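Local coordinates for magnetosome protein MamA (PDB 3AS8) that associates with magnetosomes and, through its tetratricopeptide repeats, probably recognises other copies of itself to build up a larger protein complex, at residues Val108-Arg113 against Glu143-Arg148. Numbering follows the deposited sequence. Where two conformers were deposited one is given.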
loop_
_atom_site.group_PDB
_atom_site.type_symbol
_atom_site.label_atom_id
_atom_site.label_comp_id
_atom_site.label_asym_id
_atom_site.label_seq_id
_atom_site.Cartn_x
_atom_site.Cartn_y
_atom_site.Cartn_z
ATOM N N VAL A 108 -11.946 5.577 3.885
ATOM C CA VAL A 108 -11.368 6.907 3.810
ATOM C C VAL A 108 -9.870 6.920 3.538
ATOM O O VAL A 108 -9.247 7.976 3.558
ATOM C CB VAL A 108 -11.832 7.827 4.964
ATOM C CG1 VAL A 108 -13.368 8.095 4.774
ATOM C CG2 VAL A 108 -11.502 7.270 6.422
ATOM N N ASN A 109 -9.310 5.747 3.225
ATOM C CA ASN A 109 -7.884 5.619 2.944
ATOM C C ASN A 109 -7.643 5.923 1.458
ATOM O O ASN A 109 -7.962 5.109 0.568
ATOM C CB ASN A 109 -7.372 4.233 3.336
ATOM C CG ASN A 109 -5.916 4.112 3.216
ATOM O OD1 ASN A 109 -5.319 4.672 2.308
ATOM N ND2 ASN A 109 -5.281 3.382 4.177
ATOM N N PHE A 110 -7.138 7.117 1.195
ATOM C CA PHE A 110 -6.939 7.598 -0.169
ATOM C C PHE A 110 -5.860 6.800 -0.908
ATOM O O PHE A 110 -6.092 6.355 -1.995
ATOM C CB PHE A 110 -6.565 9.074 -0.170
ATOM C CG PHE A 110 -6.131 9.598 -1.530
ATOM C CD1 PHE A 110 -7.064 10.110 -2.425
ATOM C CD2 PHE A 110 -4.796 9.570 -1.907
ATOM C CE1 PHE A 110 -6.633 10.594 -3.646
ATOM C CE2 PHE A 110 -4.371 10.034 -3.154
ATOM C CZ PHE A 110 -5.275 10.529 -3.998
ATOM N N ASN A 111 -4.676 6.653 -0.314
ATOM C CA ASN A 111 -3.582 5.945 -0.924
ATOM C C ASN A 111 -3.986 4.559 -1.359
ATOM O O ASN A 111 -3.635 4.142 -2.430
ATOM C CB ASN A 111 -2.307 5.890 -0.050
ATOM C CG ASN A 111 -1.084 5.490 -0.840
ATOM O OD1 ASN A 111 -0.865 6.001 -1.937
ATOM N ND2 ASN A 111 -0.335 4.507 -0.343
ATOM N N VAL A 112 -4.630 3.811 -0.501
ATOM C CA VAL A 112 -5.064 2.453 -0.859
ATOM C C VAL A 112 -5.941 2.459 -2.114
ATOM O O VAL A 112 -5.694 1.717 -3.090
ATOM C CB VAL A 112 -5.754 1.730 0.324
ATOM C CG1 VAL A 112 -6.592 0.477 -0.182
ATOM C CG2 VAL A 112 -4.745 1.238 1.387
ATOM N N ARG A 113 -6.893 3.389 -2.206
ATOM C CA ARG A 113 -7.804 3.397 -3.344
ATOM C C ARG A 113 -7.045 3.847 -4.586
ATOM O O ARG A 113 -7.266 3.330 -5.660
ATOM C CB ARG A 113 -8.966 4.397 -3.083
ATOM C CG ARG A 113 -9.945 4.565 -4.204
ATOM C CD ARG A 113 -10.578 3.293 -4.656
ATOM N NE ARG A 113 -11.577 2.797 -3.723
ATOM C CZ ARG A 113 -12.362 1.740 -3.937
ATOM N NH1 ARG A 113 -13.270 1.424 -3.049
ATOM N NH2 ARG A 113 -12.325 1.045 -5.050
ATOM N N GLU A 143 -6.614 16.599 -5.773
ATOM C CA GLU A 143 -5.455 15.812 -6.253
ATOM C C GLU A 143 -5.411 15.718 -7.806
ATOM O O GLU A 143 -6.065 14.875 -8.462
ATOM C CB GLU A 143 -5.366 14.437 -5.585
ATOM C CG GLU A 143 -4.986 14.440 -4.128
ATOM C CD GLU A 143 -3.479 14.216 -3.806
ATOM O OE1 GLU A 143 -2.603 14.204 -4.717
ATOM O OE2 GLU A 143 -3.171 14.065 -2.584
ATOM N N GLY A 144 -4.623 16.611 -8.383
ATOM C CA GLY A 144 -4.263 16.568 -9.784
ATOM C C GLY A 144 -3.783 15.249 -10.351
ATOM O O GLY A 144 -4.173 14.891 -11.455
ATOM N N LYS A 145 -2.967 14.500 -9.586
ATOM C CA LYS A 145 -2.455 13.233 -10.084
ATOM C C LYS A 145 -3.625 12.283 -10.344
ATOM O O LYS A 145 -3.462 11.300 -11.098
ATOM C CB LYS A 145 -1.401 12.597 -9.131
ATOM C CG LYS A 145 -1.966 11.985 -7.811
ATOM C CD LYS A 145 -0.830 11.391 -6.920
ATOM C CE LYS A 145 -1.367 10.798 -5.675
ATOM N NZ LYS A 145 -0.330 10.039 -4.894
ATOM N N VAL A 146 -4.759 12.455 -9.641
ATOM C CA VAL A 146 -5.851 11.504 -9.826
ATOM C C VAL A 146 -6.544 11.805 -11.184
ATOM O O VAL A 146 -6.861 10.900 -11.974
ATOM C CB VAL A 146 -6.866 11.504 -8.664
ATOM C CG1 VAL A 146 -7.996 10.392 -8.982
ATOM C CG2 VAL A 146 -6.153 11.219 -7.411
ATOM N N HIS A 147 -6.794 13.079 -11.470
ATOM C CA HIS A 147 -7.348 13.381 -12.817
ATOM C C HIS A 147 -6.425 12.930 -13.939
ATOM O O HIS A 147 -6.886 12.501 -14.991
ATOM C CB HIS A 147 -7.599 14.857 -12.962
ATOM C CG HIS A 147 -8.874 15.314 -12.311
ATOM N ND1 HIS A 147 -10.101 15.158 -12.921
ATOM C CD2 HIS A 147 -9.115 15.936 -11.125
ATOM C CE1 HIS A 147 -11.044 15.660 -12.139
ATOM N NE2 HIS A 147 -10.468 16.129 -11.039
ATOM N N ARG A 148 -5.123 13.095 -13.731
ATOM C CA ARG A 148 -4.125 12.685 -14.714
ATOM C C ARG A 148 -4.197 11.165 -14.937
ATOM O O ARG A 148 -4.209 10.690 -16.058
ATOM C CB ARG A 148 -2.743 13.154 -14.279
ATOM C CG ARG A 148 -1.605 12.830 -15.218
ATOM C CD ARG A 148 -0.453 13.885 -15.150
ATOM N NE ARG A 148 -0.803 15.286 -14.797
ATOM C CZ ARG A 148 -0.975 16.312 -15.646
ATOM N NH1 ARG A 148 -0.946 16.141 -16.955
ATOM N NH2 ARG A 148 -1.250 17.521 -15.174
HETATM O O HOH W 1 -1.506 8.492 -2.745
#
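The ring of Phe-110 reaches across from the first turn of helix 110-122 and meets three side chains at the start of helix 144-156. With CG anti to the backbone N (chi1 171°), the outer ring atoms CE1, CZ and CE2 reach the 143-148 segment. The closest approach is CZ of Phe-110 to CG2 of Val-146, 3.6 Å, a methyl set against the ring edge near its plane. Further round the rim, in the ring plane, CE of Lys-145 lies 4.0 Å from CE2 of Phe-110. Glu-143 comes in obliquely, its CG 3.9 Å from CZ of Phe-110; its carboxylate plane is turned only 18° from the ring, and OE2 is held by a salt bridge to Arg-140. Helices 110-122 and 144-156 belong to the tetratricopeptide-repeat array and start near each other, with helix 126-139 between them in sequence and its Ala-136 also touching Phe-110. Replacing the ring with an alanine is likely to leave the methyl of Val-146 and the CG of Glu-143 without their apolar neighbour and open a gap between the two helix starts. Beside the ring, a water bridges the polar ends, giving a hydrogen bond to OD1 of Asn-111 (2.7 Å) and accepting one from NZ of Lys-145 (2.9 Å). The lysine chain is extended beyond CG, and Lys-145 also makes a cation-pi contact with Phe-114.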